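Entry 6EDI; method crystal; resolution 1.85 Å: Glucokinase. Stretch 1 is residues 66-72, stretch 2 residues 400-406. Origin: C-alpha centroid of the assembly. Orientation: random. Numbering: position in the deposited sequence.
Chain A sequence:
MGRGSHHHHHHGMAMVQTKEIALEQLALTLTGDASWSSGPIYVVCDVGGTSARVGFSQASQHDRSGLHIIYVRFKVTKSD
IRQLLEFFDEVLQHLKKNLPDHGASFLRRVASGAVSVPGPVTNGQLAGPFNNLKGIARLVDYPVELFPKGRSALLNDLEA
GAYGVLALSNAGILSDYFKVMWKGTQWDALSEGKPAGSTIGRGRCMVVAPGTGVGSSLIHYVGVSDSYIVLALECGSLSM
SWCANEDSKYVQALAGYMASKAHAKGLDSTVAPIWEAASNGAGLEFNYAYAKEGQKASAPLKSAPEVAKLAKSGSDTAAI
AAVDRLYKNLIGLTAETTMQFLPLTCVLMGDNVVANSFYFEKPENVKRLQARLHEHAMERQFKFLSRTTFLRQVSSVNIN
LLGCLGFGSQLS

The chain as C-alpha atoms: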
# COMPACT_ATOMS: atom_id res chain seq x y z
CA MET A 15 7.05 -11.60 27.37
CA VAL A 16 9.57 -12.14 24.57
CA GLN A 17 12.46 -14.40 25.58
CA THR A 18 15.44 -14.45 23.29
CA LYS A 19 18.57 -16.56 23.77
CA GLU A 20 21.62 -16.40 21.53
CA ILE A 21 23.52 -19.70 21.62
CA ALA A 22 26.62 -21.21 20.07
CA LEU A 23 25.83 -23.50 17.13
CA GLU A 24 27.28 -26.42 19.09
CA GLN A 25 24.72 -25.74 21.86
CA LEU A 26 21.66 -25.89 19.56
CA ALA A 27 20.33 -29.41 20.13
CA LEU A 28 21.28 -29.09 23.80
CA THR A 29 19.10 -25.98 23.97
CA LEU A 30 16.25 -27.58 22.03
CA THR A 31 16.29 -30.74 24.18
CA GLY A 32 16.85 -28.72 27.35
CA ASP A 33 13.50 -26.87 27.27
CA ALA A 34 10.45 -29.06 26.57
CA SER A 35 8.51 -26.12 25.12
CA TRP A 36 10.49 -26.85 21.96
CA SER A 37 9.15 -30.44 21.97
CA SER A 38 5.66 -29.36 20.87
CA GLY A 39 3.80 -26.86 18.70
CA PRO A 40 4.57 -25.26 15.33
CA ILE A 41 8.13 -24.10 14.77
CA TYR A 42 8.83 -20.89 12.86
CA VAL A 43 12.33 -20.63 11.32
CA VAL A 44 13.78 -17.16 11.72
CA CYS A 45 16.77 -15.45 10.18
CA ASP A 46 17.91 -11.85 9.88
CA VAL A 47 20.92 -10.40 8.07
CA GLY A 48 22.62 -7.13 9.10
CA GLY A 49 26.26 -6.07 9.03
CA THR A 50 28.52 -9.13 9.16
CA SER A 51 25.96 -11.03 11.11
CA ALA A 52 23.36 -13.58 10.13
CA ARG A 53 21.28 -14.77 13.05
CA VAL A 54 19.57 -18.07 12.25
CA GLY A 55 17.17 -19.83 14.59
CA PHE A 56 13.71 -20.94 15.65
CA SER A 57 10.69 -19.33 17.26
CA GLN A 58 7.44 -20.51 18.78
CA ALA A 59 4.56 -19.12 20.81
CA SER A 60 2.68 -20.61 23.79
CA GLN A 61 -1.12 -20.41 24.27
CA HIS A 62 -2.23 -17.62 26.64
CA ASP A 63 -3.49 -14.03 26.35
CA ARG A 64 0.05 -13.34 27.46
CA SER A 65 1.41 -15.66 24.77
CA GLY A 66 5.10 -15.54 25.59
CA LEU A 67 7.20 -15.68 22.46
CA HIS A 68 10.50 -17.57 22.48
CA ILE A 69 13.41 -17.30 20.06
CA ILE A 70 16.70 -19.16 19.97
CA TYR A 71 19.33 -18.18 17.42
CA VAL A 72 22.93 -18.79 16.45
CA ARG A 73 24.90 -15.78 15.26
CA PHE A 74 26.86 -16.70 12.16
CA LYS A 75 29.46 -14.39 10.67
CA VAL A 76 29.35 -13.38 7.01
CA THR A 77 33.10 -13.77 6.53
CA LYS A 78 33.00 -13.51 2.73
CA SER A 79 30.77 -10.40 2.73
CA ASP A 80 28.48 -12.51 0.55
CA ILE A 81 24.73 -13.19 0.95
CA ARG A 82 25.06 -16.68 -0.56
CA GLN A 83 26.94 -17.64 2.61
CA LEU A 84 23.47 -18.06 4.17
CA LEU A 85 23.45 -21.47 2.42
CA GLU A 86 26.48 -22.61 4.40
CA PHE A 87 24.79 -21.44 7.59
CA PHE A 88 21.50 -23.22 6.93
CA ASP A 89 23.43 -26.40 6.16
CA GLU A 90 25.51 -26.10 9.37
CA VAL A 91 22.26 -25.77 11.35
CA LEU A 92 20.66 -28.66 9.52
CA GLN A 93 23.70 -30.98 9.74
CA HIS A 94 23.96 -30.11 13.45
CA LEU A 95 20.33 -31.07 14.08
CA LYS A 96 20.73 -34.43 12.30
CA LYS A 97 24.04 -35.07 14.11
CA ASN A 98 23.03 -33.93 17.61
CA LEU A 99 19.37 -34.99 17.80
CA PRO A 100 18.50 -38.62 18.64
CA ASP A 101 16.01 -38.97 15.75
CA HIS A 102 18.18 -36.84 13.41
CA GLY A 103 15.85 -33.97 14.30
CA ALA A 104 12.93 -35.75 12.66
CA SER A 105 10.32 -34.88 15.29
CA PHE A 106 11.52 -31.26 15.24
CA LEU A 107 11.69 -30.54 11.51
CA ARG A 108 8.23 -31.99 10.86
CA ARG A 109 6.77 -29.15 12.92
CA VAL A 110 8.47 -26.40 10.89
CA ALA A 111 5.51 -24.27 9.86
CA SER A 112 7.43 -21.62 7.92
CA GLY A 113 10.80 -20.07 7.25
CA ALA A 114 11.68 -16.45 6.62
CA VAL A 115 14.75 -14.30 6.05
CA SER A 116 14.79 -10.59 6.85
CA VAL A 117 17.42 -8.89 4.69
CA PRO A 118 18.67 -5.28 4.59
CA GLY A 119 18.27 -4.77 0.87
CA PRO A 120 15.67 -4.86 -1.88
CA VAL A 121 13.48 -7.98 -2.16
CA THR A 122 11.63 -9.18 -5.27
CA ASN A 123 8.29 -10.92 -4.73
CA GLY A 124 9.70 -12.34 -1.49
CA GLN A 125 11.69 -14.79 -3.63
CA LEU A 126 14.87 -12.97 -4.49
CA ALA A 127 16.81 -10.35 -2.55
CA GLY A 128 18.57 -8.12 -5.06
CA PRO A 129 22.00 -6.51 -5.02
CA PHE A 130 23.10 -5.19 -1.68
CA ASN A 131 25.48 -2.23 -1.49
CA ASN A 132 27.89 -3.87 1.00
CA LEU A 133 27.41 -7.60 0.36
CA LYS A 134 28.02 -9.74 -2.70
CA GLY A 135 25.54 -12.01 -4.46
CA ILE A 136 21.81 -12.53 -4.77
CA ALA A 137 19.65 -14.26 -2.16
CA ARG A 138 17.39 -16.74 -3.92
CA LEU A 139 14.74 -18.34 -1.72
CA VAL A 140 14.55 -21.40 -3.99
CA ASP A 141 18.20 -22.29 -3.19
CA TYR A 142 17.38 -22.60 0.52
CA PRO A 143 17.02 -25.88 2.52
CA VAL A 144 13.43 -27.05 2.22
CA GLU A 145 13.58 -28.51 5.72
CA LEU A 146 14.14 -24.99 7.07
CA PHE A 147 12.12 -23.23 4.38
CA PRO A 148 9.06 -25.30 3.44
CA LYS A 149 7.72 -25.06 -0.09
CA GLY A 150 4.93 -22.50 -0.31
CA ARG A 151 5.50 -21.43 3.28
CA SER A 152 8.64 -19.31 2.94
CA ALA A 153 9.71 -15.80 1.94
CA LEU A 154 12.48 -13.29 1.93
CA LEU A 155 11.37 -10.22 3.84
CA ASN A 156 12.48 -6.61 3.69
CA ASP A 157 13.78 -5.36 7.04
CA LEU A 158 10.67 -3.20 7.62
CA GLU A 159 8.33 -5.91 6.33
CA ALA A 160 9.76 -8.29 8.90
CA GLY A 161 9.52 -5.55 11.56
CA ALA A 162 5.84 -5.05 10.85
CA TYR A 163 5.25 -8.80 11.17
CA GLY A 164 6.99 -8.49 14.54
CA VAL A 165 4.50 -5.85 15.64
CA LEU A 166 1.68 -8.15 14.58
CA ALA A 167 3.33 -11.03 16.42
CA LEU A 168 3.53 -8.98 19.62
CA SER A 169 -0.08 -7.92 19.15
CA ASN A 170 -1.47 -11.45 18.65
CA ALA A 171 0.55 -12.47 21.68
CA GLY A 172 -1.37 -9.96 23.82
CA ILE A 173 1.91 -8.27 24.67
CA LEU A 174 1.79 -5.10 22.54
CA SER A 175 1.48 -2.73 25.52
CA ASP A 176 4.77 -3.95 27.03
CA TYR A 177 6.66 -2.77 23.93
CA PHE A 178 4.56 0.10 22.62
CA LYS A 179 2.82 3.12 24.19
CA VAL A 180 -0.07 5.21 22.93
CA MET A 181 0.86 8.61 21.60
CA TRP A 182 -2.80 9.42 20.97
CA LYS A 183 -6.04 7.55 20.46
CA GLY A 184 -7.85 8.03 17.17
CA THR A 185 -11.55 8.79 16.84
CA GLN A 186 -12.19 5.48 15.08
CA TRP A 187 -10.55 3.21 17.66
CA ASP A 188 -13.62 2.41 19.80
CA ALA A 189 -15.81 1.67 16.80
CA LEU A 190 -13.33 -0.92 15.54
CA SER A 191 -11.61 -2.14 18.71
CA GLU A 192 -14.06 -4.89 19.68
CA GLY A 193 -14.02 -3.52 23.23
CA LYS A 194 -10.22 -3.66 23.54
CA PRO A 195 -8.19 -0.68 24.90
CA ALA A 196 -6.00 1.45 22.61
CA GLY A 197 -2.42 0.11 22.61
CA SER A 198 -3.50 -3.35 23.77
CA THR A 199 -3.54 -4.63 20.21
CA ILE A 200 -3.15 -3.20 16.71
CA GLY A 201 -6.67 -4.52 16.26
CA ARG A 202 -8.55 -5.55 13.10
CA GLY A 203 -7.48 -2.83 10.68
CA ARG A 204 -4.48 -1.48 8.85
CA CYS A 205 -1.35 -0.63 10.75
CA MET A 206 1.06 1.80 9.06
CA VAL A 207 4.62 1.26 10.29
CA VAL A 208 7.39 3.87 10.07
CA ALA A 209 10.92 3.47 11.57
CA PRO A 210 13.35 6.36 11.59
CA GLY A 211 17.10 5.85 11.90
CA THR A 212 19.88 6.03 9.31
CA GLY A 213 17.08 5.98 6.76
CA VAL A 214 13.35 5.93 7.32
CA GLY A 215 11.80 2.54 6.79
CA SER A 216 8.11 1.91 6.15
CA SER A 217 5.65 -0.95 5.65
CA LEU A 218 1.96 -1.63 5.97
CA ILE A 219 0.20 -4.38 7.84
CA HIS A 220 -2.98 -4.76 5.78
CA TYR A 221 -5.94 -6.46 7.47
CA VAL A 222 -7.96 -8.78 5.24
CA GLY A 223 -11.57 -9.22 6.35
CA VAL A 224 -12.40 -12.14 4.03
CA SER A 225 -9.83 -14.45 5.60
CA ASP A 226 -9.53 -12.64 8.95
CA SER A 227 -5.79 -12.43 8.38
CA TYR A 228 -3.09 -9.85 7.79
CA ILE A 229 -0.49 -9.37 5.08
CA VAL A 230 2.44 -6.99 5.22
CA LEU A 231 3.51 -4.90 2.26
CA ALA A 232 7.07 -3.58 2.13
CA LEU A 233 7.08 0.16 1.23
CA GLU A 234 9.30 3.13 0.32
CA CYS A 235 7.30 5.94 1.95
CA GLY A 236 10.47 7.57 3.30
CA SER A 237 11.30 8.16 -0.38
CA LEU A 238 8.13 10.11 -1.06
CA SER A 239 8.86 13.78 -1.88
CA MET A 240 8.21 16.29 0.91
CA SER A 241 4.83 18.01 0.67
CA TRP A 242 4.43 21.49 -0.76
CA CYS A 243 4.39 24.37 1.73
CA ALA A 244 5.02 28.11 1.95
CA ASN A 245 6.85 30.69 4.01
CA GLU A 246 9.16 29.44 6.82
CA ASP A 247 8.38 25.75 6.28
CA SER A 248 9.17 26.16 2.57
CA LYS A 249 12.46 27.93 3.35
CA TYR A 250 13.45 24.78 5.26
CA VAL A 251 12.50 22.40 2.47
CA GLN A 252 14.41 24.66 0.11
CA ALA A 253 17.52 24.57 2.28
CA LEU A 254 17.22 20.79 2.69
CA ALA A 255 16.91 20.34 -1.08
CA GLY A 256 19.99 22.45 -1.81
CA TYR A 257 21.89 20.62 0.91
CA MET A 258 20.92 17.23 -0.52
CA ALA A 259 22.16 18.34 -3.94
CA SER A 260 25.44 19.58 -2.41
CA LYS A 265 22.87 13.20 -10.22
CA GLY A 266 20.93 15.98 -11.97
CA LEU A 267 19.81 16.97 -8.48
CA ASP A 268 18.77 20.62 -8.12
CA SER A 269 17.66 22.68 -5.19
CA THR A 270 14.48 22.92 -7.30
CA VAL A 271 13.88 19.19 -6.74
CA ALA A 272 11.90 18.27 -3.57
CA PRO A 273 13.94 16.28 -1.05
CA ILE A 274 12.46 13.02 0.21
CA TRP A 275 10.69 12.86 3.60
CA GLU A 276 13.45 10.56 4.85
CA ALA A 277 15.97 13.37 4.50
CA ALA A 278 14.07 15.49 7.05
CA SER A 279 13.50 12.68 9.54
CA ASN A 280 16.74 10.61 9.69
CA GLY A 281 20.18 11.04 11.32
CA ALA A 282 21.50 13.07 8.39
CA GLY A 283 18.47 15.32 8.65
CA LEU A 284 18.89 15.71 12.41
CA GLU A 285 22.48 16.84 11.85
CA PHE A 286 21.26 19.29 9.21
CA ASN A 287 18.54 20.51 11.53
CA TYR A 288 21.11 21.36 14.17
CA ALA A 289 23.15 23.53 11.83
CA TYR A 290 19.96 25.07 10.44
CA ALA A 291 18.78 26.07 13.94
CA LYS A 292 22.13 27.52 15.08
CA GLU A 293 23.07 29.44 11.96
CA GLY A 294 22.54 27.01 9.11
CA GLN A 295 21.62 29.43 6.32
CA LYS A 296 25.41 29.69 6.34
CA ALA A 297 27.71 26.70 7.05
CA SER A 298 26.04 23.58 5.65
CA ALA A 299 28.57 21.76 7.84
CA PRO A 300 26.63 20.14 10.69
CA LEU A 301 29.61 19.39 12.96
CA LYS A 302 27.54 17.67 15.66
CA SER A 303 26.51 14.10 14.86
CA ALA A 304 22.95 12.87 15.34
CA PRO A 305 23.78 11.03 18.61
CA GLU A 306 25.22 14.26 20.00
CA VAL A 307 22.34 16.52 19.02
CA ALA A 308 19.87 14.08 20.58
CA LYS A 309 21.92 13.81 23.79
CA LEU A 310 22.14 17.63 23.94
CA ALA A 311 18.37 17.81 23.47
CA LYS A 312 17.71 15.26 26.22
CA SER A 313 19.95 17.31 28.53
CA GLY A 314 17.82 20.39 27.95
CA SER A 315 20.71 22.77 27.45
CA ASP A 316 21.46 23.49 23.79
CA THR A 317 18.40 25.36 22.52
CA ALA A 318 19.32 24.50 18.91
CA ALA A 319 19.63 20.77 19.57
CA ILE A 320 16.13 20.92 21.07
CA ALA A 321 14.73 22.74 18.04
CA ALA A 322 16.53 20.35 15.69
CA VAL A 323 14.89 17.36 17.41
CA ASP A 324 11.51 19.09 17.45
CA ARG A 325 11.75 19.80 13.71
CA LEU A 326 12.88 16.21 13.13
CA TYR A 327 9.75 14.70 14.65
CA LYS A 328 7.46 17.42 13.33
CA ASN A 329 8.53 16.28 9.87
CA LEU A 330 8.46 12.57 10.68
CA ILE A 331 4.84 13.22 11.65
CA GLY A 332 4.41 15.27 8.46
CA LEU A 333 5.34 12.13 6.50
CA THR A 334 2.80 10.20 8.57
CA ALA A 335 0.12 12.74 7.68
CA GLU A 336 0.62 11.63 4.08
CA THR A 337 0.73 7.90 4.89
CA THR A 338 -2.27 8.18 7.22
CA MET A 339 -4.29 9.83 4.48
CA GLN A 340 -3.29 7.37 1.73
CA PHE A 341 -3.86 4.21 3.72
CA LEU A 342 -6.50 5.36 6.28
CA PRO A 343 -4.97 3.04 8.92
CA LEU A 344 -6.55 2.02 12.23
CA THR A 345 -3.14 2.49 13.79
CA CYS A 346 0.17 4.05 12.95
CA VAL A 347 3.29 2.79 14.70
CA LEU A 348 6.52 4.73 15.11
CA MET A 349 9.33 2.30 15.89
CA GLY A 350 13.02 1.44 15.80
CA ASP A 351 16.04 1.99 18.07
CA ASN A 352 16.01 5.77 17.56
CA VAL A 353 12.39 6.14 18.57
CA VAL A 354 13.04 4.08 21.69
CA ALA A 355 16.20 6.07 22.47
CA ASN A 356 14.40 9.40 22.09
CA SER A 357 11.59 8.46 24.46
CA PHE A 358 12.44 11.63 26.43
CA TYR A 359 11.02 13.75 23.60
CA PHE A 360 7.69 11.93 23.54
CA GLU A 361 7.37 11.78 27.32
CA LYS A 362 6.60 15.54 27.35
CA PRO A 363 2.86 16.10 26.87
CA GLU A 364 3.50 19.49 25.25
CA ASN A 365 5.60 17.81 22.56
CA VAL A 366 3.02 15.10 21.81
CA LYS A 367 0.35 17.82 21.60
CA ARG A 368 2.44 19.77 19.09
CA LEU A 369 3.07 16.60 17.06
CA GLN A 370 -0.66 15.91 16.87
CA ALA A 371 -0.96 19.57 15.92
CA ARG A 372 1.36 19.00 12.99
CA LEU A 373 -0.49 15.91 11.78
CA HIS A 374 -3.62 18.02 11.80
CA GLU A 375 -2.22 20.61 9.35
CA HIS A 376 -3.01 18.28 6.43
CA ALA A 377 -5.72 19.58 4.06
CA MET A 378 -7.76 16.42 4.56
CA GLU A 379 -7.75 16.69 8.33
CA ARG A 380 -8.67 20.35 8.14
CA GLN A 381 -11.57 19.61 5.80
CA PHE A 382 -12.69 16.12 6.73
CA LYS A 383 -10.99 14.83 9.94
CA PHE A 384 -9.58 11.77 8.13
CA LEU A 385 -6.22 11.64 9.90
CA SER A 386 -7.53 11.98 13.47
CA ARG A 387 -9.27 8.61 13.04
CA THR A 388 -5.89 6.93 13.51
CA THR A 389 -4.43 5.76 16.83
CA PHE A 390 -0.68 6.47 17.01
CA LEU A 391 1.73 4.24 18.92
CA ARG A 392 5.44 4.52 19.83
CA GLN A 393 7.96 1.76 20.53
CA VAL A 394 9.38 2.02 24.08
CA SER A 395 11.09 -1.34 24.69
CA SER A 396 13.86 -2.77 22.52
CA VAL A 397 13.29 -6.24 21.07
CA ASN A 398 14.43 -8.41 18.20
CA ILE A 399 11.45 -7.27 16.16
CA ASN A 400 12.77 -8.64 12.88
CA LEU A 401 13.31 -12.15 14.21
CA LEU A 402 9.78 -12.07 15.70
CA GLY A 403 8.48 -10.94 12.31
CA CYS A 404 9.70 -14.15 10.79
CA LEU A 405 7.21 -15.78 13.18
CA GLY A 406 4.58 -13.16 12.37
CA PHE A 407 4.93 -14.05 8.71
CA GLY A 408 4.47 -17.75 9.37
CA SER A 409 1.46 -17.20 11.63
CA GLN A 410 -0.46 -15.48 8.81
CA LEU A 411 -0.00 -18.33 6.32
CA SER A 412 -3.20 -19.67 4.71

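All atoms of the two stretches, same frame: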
# COMPACT_ATOMS: atom_id res chain seq x y z
N GLY A 66 3.70 -15.19 25.44
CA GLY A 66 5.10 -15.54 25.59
C GLY A 66 5.62 -16.00 24.24
O GLY A 66 5.12 -16.95 23.64
N LEU A 67 6.62 -15.29 23.73
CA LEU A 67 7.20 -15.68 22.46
C LEU A 67 8.63 -16.04 22.79
O LEU A 67 9.25 -15.35 23.59
CB LEU A 67 7.15 -14.51 21.48
CG LEU A 67 5.74 -14.11 21.01
CD1 LEU A 67 5.75 -12.78 20.29
CD2 LEU A 67 5.16 -15.18 20.12
N HIS A 68 9.12 -17.14 22.22
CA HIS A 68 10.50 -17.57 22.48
C HIS A 68 11.28 -17.64 21.17
O HIS A 68 10.76 -18.10 20.15
CB HIS A 68 10.53 -18.92 23.20
CG HIS A 68 9.94 -18.89 24.58
ND1 HIS A 68 9.18 -19.93 25.09
CD2 HIS A 68 10.00 -17.95 25.55
CE1 HIS A 68 8.79 -19.62 26.31
NE2 HIS A 68 9.27 -18.43 26.62
N ILE A 69 12.52 -17.18 21.21
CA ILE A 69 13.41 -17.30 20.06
C ILE A 69 14.75 -17.83 20.55
O ILE A 69 15.22 -17.48 21.63
CB ILE A 69 13.61 -15.95 19.32
CG1 ILE A 69 12.26 -15.33 18.95
CG2 ILE A 69 14.44 -16.13 18.06
CD1 ILE A 69 12.34 -13.96 18.26
N ILE A 70 15.33 -18.73 19.76
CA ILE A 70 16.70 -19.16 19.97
C ILE A 70 17.42 -18.94 18.65
O ILE A 70 16.91 -19.33 17.62
CB ILE A 70 16.77 -20.66 20.28
CG1 ILE A 70 16.09 -20.96 21.60
CG2 ILE A 70 18.23 -21.10 20.34
CD1 ILE A 70 16.66 -20.24 22.77
N TYR A 71 18.60 -18.35 18.67
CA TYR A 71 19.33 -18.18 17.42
C TYR A 71 20.82 -18.33 17.60
O TYR A 71 21.35 -18.10 18.69
CB TYR A 71 19.01 -16.82 16.76
CG TYR A 71 19.48 -15.63 17.56
CD1 TYR A 71 20.78 -15.16 17.47
CD2 TYR A 71 18.61 -14.98 18.43
CE1 TYR A 71 21.20 -14.08 18.21
CE2 TYR A 71 19.04 -13.89 19.17
CZ TYR A 71 20.32 -13.45 19.06
OH TYR A 71 20.72 -12.36 19.80
N VAL A 72 21.48 -18.74 16.53
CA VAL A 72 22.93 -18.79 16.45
C VAL A 72 23.38 -17.61 15.62
O VAL A 72 22.80 -17.34 14.56
CB VAL A 72 23.39 -20.09 15.76
CG1 VAL A 72 24.90 -20.10 15.58
CG2 VAL A 72 22.93 -21.29 16.55
N ASN A 400 12.66 -8.00 14.18
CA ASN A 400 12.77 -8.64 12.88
C ASN A 400 12.74 -10.16 12.98
O ASN A 400 12.13 -10.83 12.17
CB ASN A 400 14.00 -8.15 12.11
CG ASN A 400 13.86 -6.71 11.66
OD1 ASN A 400 12.83 -6.06 11.88
ND2 ASN A 400 14.92 -6.19 11.04
N LEU A 401 13.42 -10.72 13.98
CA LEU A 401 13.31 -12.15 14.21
C LEU A 401 11.85 -12.56 14.49
O LEU A 401 11.32 -13.51 13.88
CB LEU A 401 14.24 -12.60 15.34
CG LEU A 401 15.72 -12.48 14.96
CD1 LEU A 401 16.64 -13.03 16.04
CD2 LEU A 401 15.99 -13.20 13.65
N LEU A 402 11.19 -11.83 15.39
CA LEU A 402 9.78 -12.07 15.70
C LEU A 402 8.91 -12.01 14.45
O LEU A 402 7.95 -12.78 14.31
CB LEU A 402 9.28 -11.05 16.72
CG LEU A 402 9.73 -11.24 18.15
CD1 LEU A 402 9.35 -10.03 18.99
CD2 LEU A 402 9.08 -12.50 18.70
N GLY A 403 9.25 -11.11 13.54
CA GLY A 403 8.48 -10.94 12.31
C GLY A 403 8.53 -12.14 11.41
O GLY A 403 7.61 -12.38 10.62
N CYS A 404 9.62 -12.91 11.53
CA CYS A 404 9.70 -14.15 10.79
C CYS A 404 8.61 -15.10 11.32
O CYS A 404 8.01 -15.84 10.54
CB CYS A 404 11.10 -14.77 10.89
SG CYS A 404 12.37 -13.88 9.93
N LEU A 405 8.33 -15.04 12.62
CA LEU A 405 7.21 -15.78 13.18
C LEU A 405 5.88 -15.19 12.71
O LEU A 405 4.94 -15.92 12.34
CB LEU A 405 7.26 -15.81 14.72
CG LEU A 405 6.14 -16.54 15.48
CD1 LEU A 405 6.67 -17.25 16.72
CD2 LEU A 405 5.02 -15.59 15.87
N GLY A 406 5.80 -13.86 12.74
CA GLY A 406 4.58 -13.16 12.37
C GLY A 406 4.17 -13.55 10.97
O GLY A 406 3.00 -13.83 10.72

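The helix segment 400-406 packs against strand 67-72 through apolar side chains alone, with no hydrogen bond between them; the axes approach to 9.6 Å at 115°, and 312 Å² is buried in total. Alternation along the strand turns Leu67, Ile69 and Tyr71 toward the helix and His68 and Ile70 away.

Asn400, at the start of the segment, lies out of reach, its ND2 hydrogen-bonded elsewhere in the structure. Leu401 points toward the strand and touches two of its residues: CB lies 3.7 Å from Ile69 CD1, and CD1 sits 3.7 Å from Tyr71 CD2, approaching the ring obliquely. The p rotamer of Tyr71 accompanies this contact. Leu402 leaves the backbone sideways, yet its end comes nearer, so that CD2 reaches both Ile69 CD1 at 3.6 Å and Leu67 CD1 at 3.7 Å. Long, branched aliphatic chains suit these positions, since their terminal methyls span the gap between backbones whose nearest CA atoms, those of Ile69 and Leu402, are 7.7 Å apart.

Gly403 and Cys404 make no contact with the strand. One turn beyond Leu401, Leu405 again points toward it, and its CD1 meets Leu67 CD2 more loosely at 4.3 Å. Gly406 N donates to Leu402 O at 2.9 Å, continuing the helix beyond the contact.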